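Local coordinates for protein class D beta-lactamase (Fusobacterium nucleatum subsp. polymorphum, PDB 4IED) that probably hydrolyses beta-lactam antibiotics to substituted beta-amino acids, the class D beta-lactamase reaction that underlies antibiotic resistance, at residues V206-F211 with N227-D232; E20-K25 with E240-E245; N28-V33 with L46-E51. All blocks are in the same frame, centred on the assembly; numbering follows the deposited sequence. Where two conformers were deposited one is given.

Interaction 1. Residues V206-F211 with N227-D232; sequences VPIGWF and NLDISD
Ile208, Gly209 and Trp210 pair with Asp229, Leu228 and Asn227 in the open end of an antiparallel beta hairpin. Its strands, 208-216 and 221-229, are neighbours in the central sheet of the beta-lactamase fold. The short strand segments run 157° apart.

Three backbone hydrogen bonds join the two segments. Gly209 and Leu228 are a hydrogen-bonded pair: Gly209 N gives to Leu228 O at 2.8 Å, and Leu228 N returns a bond to Gly209 O. Beyond the strand ends, Ile230 N donates to Pro207 O at 3.0 Å. This donor stands 38° out of the Pro207 carbonyl plane. CA-H...O contacts lie between these bonds, such as Ile208 CA to Leu228 O.

Apolar packing lies on the sheet face that carries Ile208, Trp210, Asn227 and Asp229. Asn227 CB makes a CH-pi contact with the six-membered ring of Trp210, 4.0 Å from its centroid. The Ile208 and Asn227 side chains lie side by side, pointing the same way, with Ile208 CG2 3.6 Å from Asn227 CB. Phe53 touches Ile208, Trp210 and Asn227 on this side. At the edge of the contact, the Val206 and Asp229 side chains cross, with Val206 CG1 3.6 Å from Asp229 CG.

Three polar atoms have their partners outside the hairpin: Trp210 NE1 with Tyr54 O, Asn227 OD1 and Asp229 OD1 with Arg48. The Asn227 amide plane stands 78° from the indole plane, and Asn227 ND2 lies over the ring, 3.5 Å from Trp210 CH2.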
loop_
_atom_site.group_PDB
_atom_site.type_symbol
_atom_site.label_atom_id
_atom_site.label_comp_id
_atom_site.label_asym_id
_atom_site.label_seq_id
_atom_site.Cartn_x
_atom_site.Cartn_y
_atom_site.Cartn_z
ATOM N N VAL A 206 4.507 -16.219 -10.546
ATOM C CA VAL A 206 3.128 -16.082 -10.107
ATOM C C VAL A 206 2.941 -14.648 -9.547
ATOM O O VAL A 206 3.426 -14.294 -8.438
ATOM C CB VAL A 206 2.745 -17.080 -9.026
ATOM C CG1 VAL A 206 1.353 -16.804 -8.530
ATOM C CG2 VAL A 206 2.822 -18.499 -9.609
ATOM N N PRO A 207 2.270 -13.749 -10.308
ATOM C CA PRO A 207 2.091 -12.349 -9.821
ATOM C C PRO A 207 1.241 -12.320 -8.571
ATOM O O PRO A 207 0.426 -13.168 -8.288
ATOM C CB PRO A 207 1.440 -11.675 -11.018
ATOM C CG PRO A 207 1.843 -12.503 -12.220
ATOM C CD PRO A 207 1.845 -13.920 -11.725
ATOM N N ILE A 208 1.553 -11.270 -7.798
ATOM C CA ILE A 208 1.002 -11.047 -6.464
ATOM C C ILE A 208 0.194 -9.741 -6.477
ATOM O O ILE A 208 0.727 -8.641 -6.667
ATOM C CB ILE A 208 2.122 -10.899 -5.372
ATOM C CG1 ILE A 208 3.084 -12.048 -5.314
ATOM C CG2 ILE A 208 1.435 -10.644 -3.984
ATOM C CD1 ILE A 208 2.476 -13.321 -4.850
ATOM N N GLY A 209 -1.093 -9.867 -6.164
ATOM C CA GLY A 209 -1.931 -8.676 -5.974
ATOM C C GLY A 209 -2.020 -8.252 -4.519
ATOM O O GLY A 209 -2.273 -9.050 -3.664
ATOM N N TRP A 210 -1.834 -6.997 -4.258
ATOM C CA TRP A 210 -1.881 -6.383 -2.885
ATOM C C TRP A 210 -3.046 -5.409 -2.772
ATOM O O TRP A 210 -3.335 -4.667 -3.724
ATOM C CB TRP A 210 -0.612 -5.538 -2.620
ATOM C CG TRP A 210 0.703 -6.195 -2.335
ATOM C CD1 TRP A 210 1.721 -6.378 -3.217
ATOM C CD2 TRP A 210 1.173 -6.611 -1.042
ATOM N NE1 TRP A 210 2.794 -6.978 -2.602
ATOM C CE2 TRP A 210 2.498 -7.088 -1.228
ATOM C CE3 TRP A 210 0.568 -6.700 0.250
ATOM C CZ2 TRP A 210 3.249 -7.526 -0.160
ATOM C CZ3 TRP A 210 1.279 -7.099 1.286
ATOM C CH2 TRP A 210 2.659 -7.507 1.119
ATOM N N PHE A 211 -3.590 -5.338 -1.558
ATOM C CA PHE A 211 -4.432 -4.190 -1.147
ATOM C C PHE A 211 -4.147 -4.025 0.317
ATOM O O PHE A 211 -4.310 -4.913 1.125
ATOM C CB PHE A 211 -5.935 -4.392 -1.481
ATOM C CG PHE A 211 -6.847 -3.279 -1.045
ATOM C CD1 PHE A 211 -6.533 -1.967 -1.290
ATOM C CD2 PHE A 211 -8.019 -3.566 -0.400
ATOM C CE1 PHE A 211 -7.409 -0.964 -0.898
ATOM C CE2 PHE A 211 -8.891 -2.549 -0.001
ATOM C CZ PHE A 211 -8.572 -1.299 -0.270
ATOM N N ASN A 227 -2.674 -10.059 0.369
ATOM C CA ASN A 227 -2.067 -10.369 -0.966
ATOM C C ASN A 227 -2.521 -11.725 -1.430
ATOM O O ASN A 227 -2.876 -12.609 -0.683
ATOM C CB ASN A 227 -0.531 -10.158 -0.978
ATOM C CG ASN A 227 0.241 -11.160 -0.137
ATOM O OD1 ASN A 227 0.226 -12.340 -0.357
ATOM N ND2 ASN A 227 1.048 -10.632 0.800
ATOM N N LEU A 228 -2.601 -11.830 -2.739
ATOM C CA LEU A 228 -3.207 -13.021 -3.401
ATOM C C LEU A 228 -2.417 -13.303 -4.643
ATOM O O LEU A 228 -1.915 -12.416 -5.285
ATOM C CB LEU A 228 -4.654 -12.624 -3.912
ATOM C CG LEU A 228 -5.669 -12.025 -2.926
ATOM C CD1 LEU A 228 -6.907 -11.393 -3.596
ATOM C CD2 LEU A 228 -5.994 -13.237 -2.007
ATOM N N ASP A 229 -2.437 -14.544 -5.033
ATOM C CA ASP A 229 -1.901 -14.965 -6.369
ATOM C C ASP A 229 -2.915 -14.556 -7.383
ATOM O O ASP A 229 -4.053 -15.056 -7.344
ATOM C CB ASP A 229 -1.658 -16.524 -6.401
ATOM C CG ASP A 229 -0.531 -16.969 -5.458
ATOM O OD1 ASP A 229 0.264 -16.093 -4.966
ATOM O OD2 ASP A 229 -0.428 -18.192 -5.327
ATOM N N ILE A 230 -2.564 -13.638 -8.256
ATOM C CA ILE A 230 -3.469 -13.136 -9.294
ATOM C C ILE A 230 -2.716 -13.048 -10.580
ATOM O O ILE A 230 -1.805 -12.244 -10.730
ATOM C CB ILE A 230 -4.143 -11.823 -8.981
ATOM C CG1 ILE A 230 -5.094 -11.974 -7.820
ATOM C CG2 ILE A 230 -4.927 -11.304 -10.183
ATOM C CD1 ILE A 230 -5.483 -10.642 -7.217
ATOM N N SER A 231 -3.033 -13.973 -11.486
ATOM C CA SER A 231 -2.398 -14.021 -12.790
ATOM C C SER A 231 -3.147 -13.243 -13.881
ATOM O O SER A 231 -2.548 -12.954 -14.943
ATOM C CB SER A 231 -2.158 -15.478 -13.229
ATOM O OG SER A 231 -1.201 -16.052 -12.270
ATOM N N ASP A 232 -4.415 -12.913 -13.707
ATOM C CA ASP A 232 -5.184 -12.289 -14.774
ATOM C C ASP A 232 -5.721 -11.004 -14.162
ATOM O O ASP A 232 -6.265 -11.009 -13.070
ATOM C CB ASP A 232 -6.388 -13.123 -15.159
ATOM C CG ASP A 232 -6.952 -12.707 -16.509
ATOM O OD1 ASP A 232 -7.453 -11.578 -16.525
ATOM O OD2 ASP A 232 -6.947 -13.407 -17.538
#

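Interaction 2. Residues E20-K25 with E240-E245; sequences EIFERK and EEIVRE
This is a helix-helix contact with an apolar floor and a charged outer edge. Arg24 and Lys25 of helix 16-25 meet Ile242 and Glu245 of helix 238-249. The N-terminal and C-terminal helices thus pack together on the same face of the central sheet. Their segment axes are 11.0 Å apart and inclined at 143°.

Ile242 points at the other helix, and its CG2 branch lies obliquely to the Phe22 ring, 4.2 Å from Phe22 CE1. Phe31 of strand 29-35 touches both Phe22 and Ile242 from the sheet. The Lys25 chain slides past Ile242 in the opposite direction, with Lys25 CD 3.6 Å from Ile242 CG1. The chain bends at chi3 (111°), which places CE, and at chi4, which places NZ.

Glu245 has two conformers, and its bonds here are those of one of them. The Lys25 and Glu245 side chains meet tip to tip in a salt bridge, Lys25 NZ to Glu245 OE2 3.0 Å. The other oxygen, OE1, accepts a hydrogen bond from Arg24 NH1 at 3.1 Å through its syn lone pair. Guanidinium and carboxylate are nearly coplanar, 7° apart. Arg24 NE also makes a weak bond back to Glu20 OE1. A water appears to bridge Lys25 NZ, Glu241 OE1 and Glu245 OE2, though two of its distances are short.

In this conformer one cation meets each Glu245 oxygen, which would restrain the carboxylate. The two nearby positive charges would be expected to favour its ionised form.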
loop_
_atom_site.group_PDB
_atom_site.type_symbol
_atom_site.label_atom_id
_atom_site.label_comp_id
_atom_site.label_asym_id
_atom_site.label_seq_id
_atom_site.Cartn_x
_atom_site.Cartn_y
_atom_site.Cartn_z
ATOM N N GLU A 20 -13.084 -19.057 5.254
ATOM C CA GLU A 20 -14.216 -19.416 4.407
ATOM C C GLU A 20 -14.197 -18.615 3.108
ATOM O O GLU A 20 -14.458 -19.216 2.042
ATOM C CB GLU A 20 -15.570 -19.239 5.059
ATOM C CG GLU A 20 -16.741 -19.120 4.031
ATOM C CD GLU A 20 -16.871 -20.166 2.848
ATOM O OE1 GLU A 20 -17.843 -19.950 2.069
ATOM O OE2 GLU A 20 -16.101 -21.200 2.619
ATOM N N ILE A 21 -13.920 -17.302 3.168
ATOM C CA ILE A 21 -13.981 -16.517 1.936
ATOM C C ILE A 21 -12.880 -16.986 0.978
ATOM O O ILE A 21 -13.113 -17.150 -0.206
ATOM C CB ILE A 21 -14.011 -15.003 2.183
ATOM C CG1 ILE A 21 -12.696 -14.519 2.731
ATOM C CG2 ILE A 21 -15.094 -14.630 3.170
ATOM C CD1 ILE A 21 -11.660 -14.315 1.623
ATOM N N PHE A 22 -11.672 -17.227 1.483
ATOM C CA PHE A 22 -10.602 -17.688 0.628
ATOM C C PHE A 22 -10.922 -19.031 -0.027
ATOM O O PHE A 22 -10.672 -19.240 -1.216
ATOM C CB PHE A 22 -9.291 -17.778 1.374
ATOM C CG PHE A 22 -8.477 -16.504 1.365
ATOM C CD1 PHE A 22 -8.716 -15.454 2.265
ATOM C CD2 PHE A 22 -7.431 -16.368 0.469
ATOM C CE1 PHE A 22 -7.952 -14.343 2.248
ATOM C CE2 PHE A 22 -6.665 -15.218 0.468
ATOM C CZ PHE A 22 -6.903 -14.181 1.403
ATOM N N GLU A 23 -11.514 -19.890 0.760
ATOM C CA GLU A 23 -11.853 -21.254 0.273
ATOM C C GLU A 23 -12.990 -21.178 -0.765
ATOM O O GLU A 23 -12.965 -21.882 -1.828
ATOM C CB GLU A 23 -12.184 -22.213 1.440
ATOM C CG GLU A 23 -10.928 -22.443 2.283
ATOM C CD GLU A 23 -10.972 -23.598 3.289
ATOM O OE1 GLU A 23 -9.862 -23.959 3.739
ATOM O OE2 GLU A 23 -12.077 -24.168 3.617
ATOM N N ARG A 24 -13.961 -20.293 -0.514
ATOM C CA ARG A 24 -15.094 -20.136 -1.436
ATOM C C ARG A 24 -14.636 -19.626 -2.814
ATOM O O ARG A 24 -15.084 -20.096 -3.880
ATOM C CB ARG A 24 -16.154 -19.169 -0.881
ATOM C CG ARG A 24 -17.368 -19.073 -1.796
ATOM C CD ARG A 24 -18.192 -17.831 -1.524
ATOM N NE ARG A 24 -18.129 -17.434 -0.118
ATOM C CZ ARG A 24 -17.859 -16.197 0.335
ATOM N NH1 ARG A 24 -17.615 -15.186 -0.497
ATOM N NH2 ARG A 24 -17.859 -15.968 1.643
ATOM N N LYS A 25 -13.760 -18.619 -2.759
ATOM C CA LYS A 25 -13.266 -17.953 -3.967
ATOM C C LYS A 25 -12.173 -18.781 -4.641
ATOM O O LYS A 25 -11.801 -18.515 -5.769
ATOM C CB LYS A 25 -12.781 -16.555 -3.627
ATOM C CG LYS A 25 -13.930 -15.705 -3.094
ATOM C CD LYS A 25 -13.454 -14.355 -2.613
ATOM C CE LYS A 25 -13.951 -13.252 -3.512
ATOM N NZ LYS A 25 -15.085 -12.472 -2.935
ATOM N N GLU A 240 -9.840 -6.022 -3.116
ATOM C CA GLU A 240 -10.700 -5.134 -2.317
ATOM C C GLU A 240 -12.031 -5.858 -1.992
ATOM O O GLU A 240 -12.558 -5.622 -0.898
ATOM C CB GLU A 240 -10.937 -3.910 -3.102
ATOM C CG GLU A 240 -11.839 -2.946 -2.311
ATOM C CD GLU A 240 -11.761 -1.521 -2.829
ATOM O OE1 GLU A 240 -12.519 -0.649 -2.264
ATOM O OE2 GLU A 240 -11.028 -1.143 -3.735
ATOM N N GLU A 241 -12.555 -6.761 -2.837
ATOM C CA GLU A 241 -13.784 -7.475 -2.524
ATOM C C GLU A 241 -13.616 -8.246 -1.232
ATOM O O GLU A 241 -14.486 -8.201 -0.345
ATOM C CB GLU A 241 -14.150 -8.425 -3.662
ATOM C CG GLU A 241 -14.754 -7.709 -4.859
ATOM C CD GLU A 241 -15.019 -8.641 -6.033
ATOM O OE1 GLU A 241 -14.893 -9.945 -5.809
ATOM O OE2 GLU A 241 -15.388 -8.112 -7.151
ATOM N N ILE A 242 -12.516 -8.986 -1.061
ATOM C CA ILE A 242 -12.370 -9.815 0.118
ATOM C C ILE A 242 -12.238 -8.950 1.375
ATOM O O ILE A 242 -12.839 -9.217 2.424
ATOM C CB ILE A 242 -11.132 -10.780 -0.003
ATOM C CG1 ILE A 242 -11.464 -11.823 -1.064
ATOM C CG2 ILE A 242 -10.732 -11.345 1.357
ATOM C CD1 ILE A 242 -10.264 -12.571 -1.571
ATOM N N VAL A 243 -11.425 -7.896 1.238
ATOM C CA VAL A 243 -11.323 -6.961 2.370
ATOM C C VAL A 243 -12.651 -6.355 2.782
ATOM O O VAL A 243 -13.020 -6.398 3.997
ATOM C CB VAL A 243 -10.273 -5.879 2.070
ATOM C CG1 VAL A 243 -10.238 -4.839 3.213
ATOM C CG2 VAL A 243 -8.905 -6.515 1.924
ATOM N N ARG A 244 -13.436 -5.904 1.807
ATOM C CA ARG A 244 -14.767 -5.337 2.170
ATOM C C ARG A 244 -15.667 -6.387 2.724
ATOM O O ARG A 244 -16.472 -6.127 3.610
ATOM C CB ARG A 244 -15.344 -4.648 0.921
ATOM C CG ARG A 244 -14.734 -3.339 0.565
ATOM C CD ARG A 244 -15.295 -2.687 -0.690
ATOM N NE ARG A 244 -14.821 -1.334 -0.854
ATOM C CZ ARG A 244 -15.444 -0.283 -0.348
ATOM N NH1 ARG A 244 -16.519 -0.386 0.398
ATOM N NH2 ARG A 244 -14.901 0.921 -0.562
ATOM N N GLU A 245 -15.604 -7.646 2.252
ATOM C CA GLU A 245 -16.520 -8.675 2.749
ATOM C C GLU A 245 -16.203 -8.918 4.230
ATOM O O GLU A 245 -17.101 -9.058 5.057
ATOM C CB GLU A 245 -16.422 -9.957 1.885
ATOM C CG GLU A 245 -17.161 -9.807 0.546
ATOM C CD GLU A 245 -17.236 -11.021 -0.363
ATOM O OE1 GLU A 245 -17.399 -12.148 0.160
ATOM O OE2 GLU A 245 -17.238 -10.758 -1.638
HETATM O O HOH W 1 -16.516 -10.920 -4.242
#

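Interaction 3. Residues N28-V33 with L46-E51; sequences NGTFVV and LDRANE
Arg48 and Ala49 of the short helix 46-49 lie across Gly29, Thr30 and Val32 of strand 29-35. The strand belongs to the antiparallel central sheet of the beta-lactamase fold. The helix follows strand 40-44, the sheet's outermost strand next to 29-35, and folds back over the face that carries Thr30 and Val32.

Arg48 spans the larger part of the contact. Its CG is anti to the backbone N (chi1 -177°), and the chain stays extended to NE. It crosses Thr30 obliquely, with Arg48 CG 3.8 Å from Thr30 CB. Farther out, Arg48 CD and NE pass the backbone of Gly29. The guanidinium turns one face to this glycine, whose CA stands 3.6 Å above the plane and is offset toward the rim. Asn28 O lies over the same face, 4.0 Å from Arg48 NH1.

Arg48 NE and NH1 have partners on strand 221-229, which neighbours 29-35 in the sheet. NE bonds to Asn227 OD1, and NH1 forms a salt bridge with Asp229 OD1. These bonds hold the guanidinium over Gly29.

Thr30 points toward the helix. Its OG1, anti to the backbone N (chi1 -175°), lies close to Ala49, 3.2 Å from both N and CB. The angle is too poor for a hydrogen bond to Ala49 N. Thr30 OG1 instead has hydrogen-bond partners in the carbonyl oxygens of Tyr44 and Asn45, just ahead of the helix.

Two residues along the strand, Val32 also faces the helix. Met155 and Val158 of helix 154-165 touch its side chain too. The contact ends here in a small apolar touch, where Val32 CG2 meets the methyl group Ala49 CB at 3.6 Å.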
loop_
_atom_site.group_PDB
_atom_site.type_symbol
_atom_site.label_atom_id
_atom_site.label_comp_id
_atom_site.label_asym_id
_atom_site.label_seq_id
_atom_site.Cartn_x
_atom_site.Cartn_y
_atom_site.Cartn_z
ATOM N N ASN A 28 -5.410 -18.360 -3.391
ATOM C CA ASN A 28 -4.244 -18.535 -2.562
ATOM C C ASN A 28 -3.741 -17.168 -2.146
ATOM O O ASN A 28 -3.554 -16.289 -2.968
ATOM C CB ASN A 28 -3.162 -19.260 -3.308
ATOM C CG ASN A 28 -3.570 -20.646 -3.695
ATOM O OD1 ASN A 28 -3.205 -21.114 -4.780
ATOM N ND2 ASN A 28 -4.344 -21.318 -2.840
ATOM N N GLY A 29 -3.575 -16.975 -0.840
ATOM C CA GLY A 29 -3.044 -15.707 -0.355
ATOM C C GLY A 29 -3.045 -15.666 1.155
ATOM O O GLY A 29 -3.093 -16.661 1.838
ATOM N N THR A 30 -2.926 -14.425 1.669
ATOM C CA THR A 30 -2.920 -14.193 3.060
ATOM C C THR A 30 -3.675 -12.879 3.345
ATOM O O THR A 30 -3.782 -11.989 2.473
ATOM C CB THR A 30 -1.446 -14.017 3.565
ATOM O OG1 THR A 30 -1.449 -13.901 5.015
ATOM C CG2 THR A 30 -0.702 -12.788 2.951
ATOM N N PHE A 31 -4.152 -12.741 4.596
ATOM C CA PHE A 31 -4.857 -11.526 4.989
ATOM C C PHE A 31 -4.623 -11.318 6.487
ATOM O O PHE A 31 -4.733 -12.234 7.277
ATOM C CB PHE A 31 -6.331 -11.784 4.679
ATOM C CG PHE A 31 -7.321 -10.585 4.849
ATOM C CD1 PHE A 31 -6.929 -9.295 4.998
ATOM C CD2 PHE A 31 -8.706 -10.874 4.910
ATOM C CE1 PHE A 31 -7.877 -8.298 5.121
ATOM C CE2 PHE A 31 -9.658 -9.858 5.111
ATOM C CZ PHE A 31 -9.188 -8.625 5.213
ATOM N N VAL A 32 -4.182 -10.112 6.850
ATOM C CA VAL A 32 -3.989 -9.711 8.230
ATOM C C VAL A 32 -4.754 -8.462 8.496
ATOM O O VAL A 32 -4.664 -7.533 7.743
ATOM C CB VAL A 32 -2.479 -9.433 8.478
ATOM C CG1 VAL A 32 -2.221 -9.077 9.910
ATOM C CG2 VAL A 32 -1.688 -10.663 8.087
ATOM N N VAL A 33 -5.453 -8.477 9.625
ATOM C CA VAL A 33 -6.102 -7.291 10.149
ATOM C C VAL A 33 -5.638 -7.101 11.598
ATOM O O VAL A 33 -5.747 -8.009 12.391
ATOM C CB VAL A 33 -7.619 -7.338 10.077
ATOM C CG1 VAL A 33 -8.245 -6.107 10.804
ATOM C CG2 VAL A 33 -8.108 -7.507 8.635
ATOM N N LEU A 46 -0.946 -17.790 8.174
ATOM C CA LEU A 46 0.146 -17.180 8.957
ATOM C C LEU A 46 1.543 -17.182 8.369
ATOM O O LEU A 46 2.248 -16.181 8.358
ATOM C CB LEU A 46 0.208 -17.793 10.373
ATOM C CG LEU A 46 1.085 -16.977 11.388
ATOM C CD1 LEU A 46 0.605 -15.574 11.546
ATOM C CD2 LEU A 46 1.128 -17.642 12.738
ATOM N N ASP A 47 1.909 -18.279 7.779
ATOM C CA ASP A 47 3.231 -18.379 7.191
ATOM C C ASP A 47 3.362 -17.450 6.007
ATOM O O ASP A 47 4.382 -16.700 5.889
ATOM C CB ASP A 47 3.550 -19.794 6.737
ATOM C CG ASP A 47 3.920 -20.723 7.887
ATOM O OD1 ASP A 47 4.070 -20.278 9.067
ATOM O OD2 ASP A 47 3.994 -21.926 7.584
ATOM N N ARG A 48 2.301 -17.383 5.172
ATOM C CA ARG A 48 2.408 -16.372 4.104
ATOM C C ARG A 48 2.246 -14.938 4.636
ATOM O O ARG A 48 2.813 -14.045 4.046
ATOM C CB ARG A 48 1.383 -16.712 3.016
ATOM C CG ARG A 48 1.456 -15.779 1.836
ATOM C CD ARG A 48 0.577 -16.248 0.718
ATOM N NE ARG A 48 0.511 -15.232 -0.345
ATOM C CZ ARG A 48 0.413 -15.488 -1.659
ATOM N NH1 ARG A 48 0.386 -16.692 -2.160
ATOM N NH2 ARG A 48 0.304 -14.427 -2.454
ATOM N N ALA A 49 1.526 -14.734 5.706
ATOM C CA ALA A 49 1.443 -13.380 6.308
ATOM C C ALA A 49 2.794 -12.870 6.685
ATOM O O ALA A 49 3.029 -11.696 6.579
ATOM C CB ALA A 49 0.555 -13.394 7.508
ATOM N N ASN A 50 3.724 -13.779 7.000
ATOM C CA ASN A 50 5.130 -13.361 7.359
ATOM C C ASN A 50 6.076 -13.471 6.164
ATOM O O ASN A 50 7.320 -13.218 6.334
ATOM C CB ASN A 50 5.604 -14.215 8.507
ATOM C CG ASN A 50 4.895 -13.906 9.773
ATOM O OD1 ASN A 50 4.332 -14.777 10.463
ATOM N ND2 ASN A 50 4.928 -12.653 10.110
ATOM N N GLU A 51 5.608 -13.846 4.953
ATOM C CA GLU A 51 6.495 -13.969 3.823
ATOM C C GLU A 51 6.560 -12.666 3.067
ATOM O O GLU A 51 5.560 -12.025 2.768
ATOM C CB GLU A 51 5.951 -15.054 2.824
ATOM C CG GLU A 51 6.803 -15.264 1.586
ATOM C CD GLU A 51 6.404 -16.414 0.753
ATOM O OE1 GLU A 51 5.339 -17.019 1.059
ATOM O OE2 GLU A 51 7.216 -16.677 -0.212
#

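Overall arrangement
From the N terminus, helix 16-25 opens interaction 2, which closes only when helix 238-249 packs against it near the C terminus. The other two contacts nest inside that long loop, in series. Interaction 3 closes first, turning helix 46-49 back onto strand 29-35 by way of strand 40-44. Interaction 1 comes later and closes the hairpin 208-216/221-229. Strands 29-35 and 221-229 are sheet neighbours, and Arg48 bridges interactions 3 and 1 on one face. On the other face Phe22 of interaction 2 packs against Leu228 and Phe31. Together the three contacts tie both chain ends and the short helix to the central sheet.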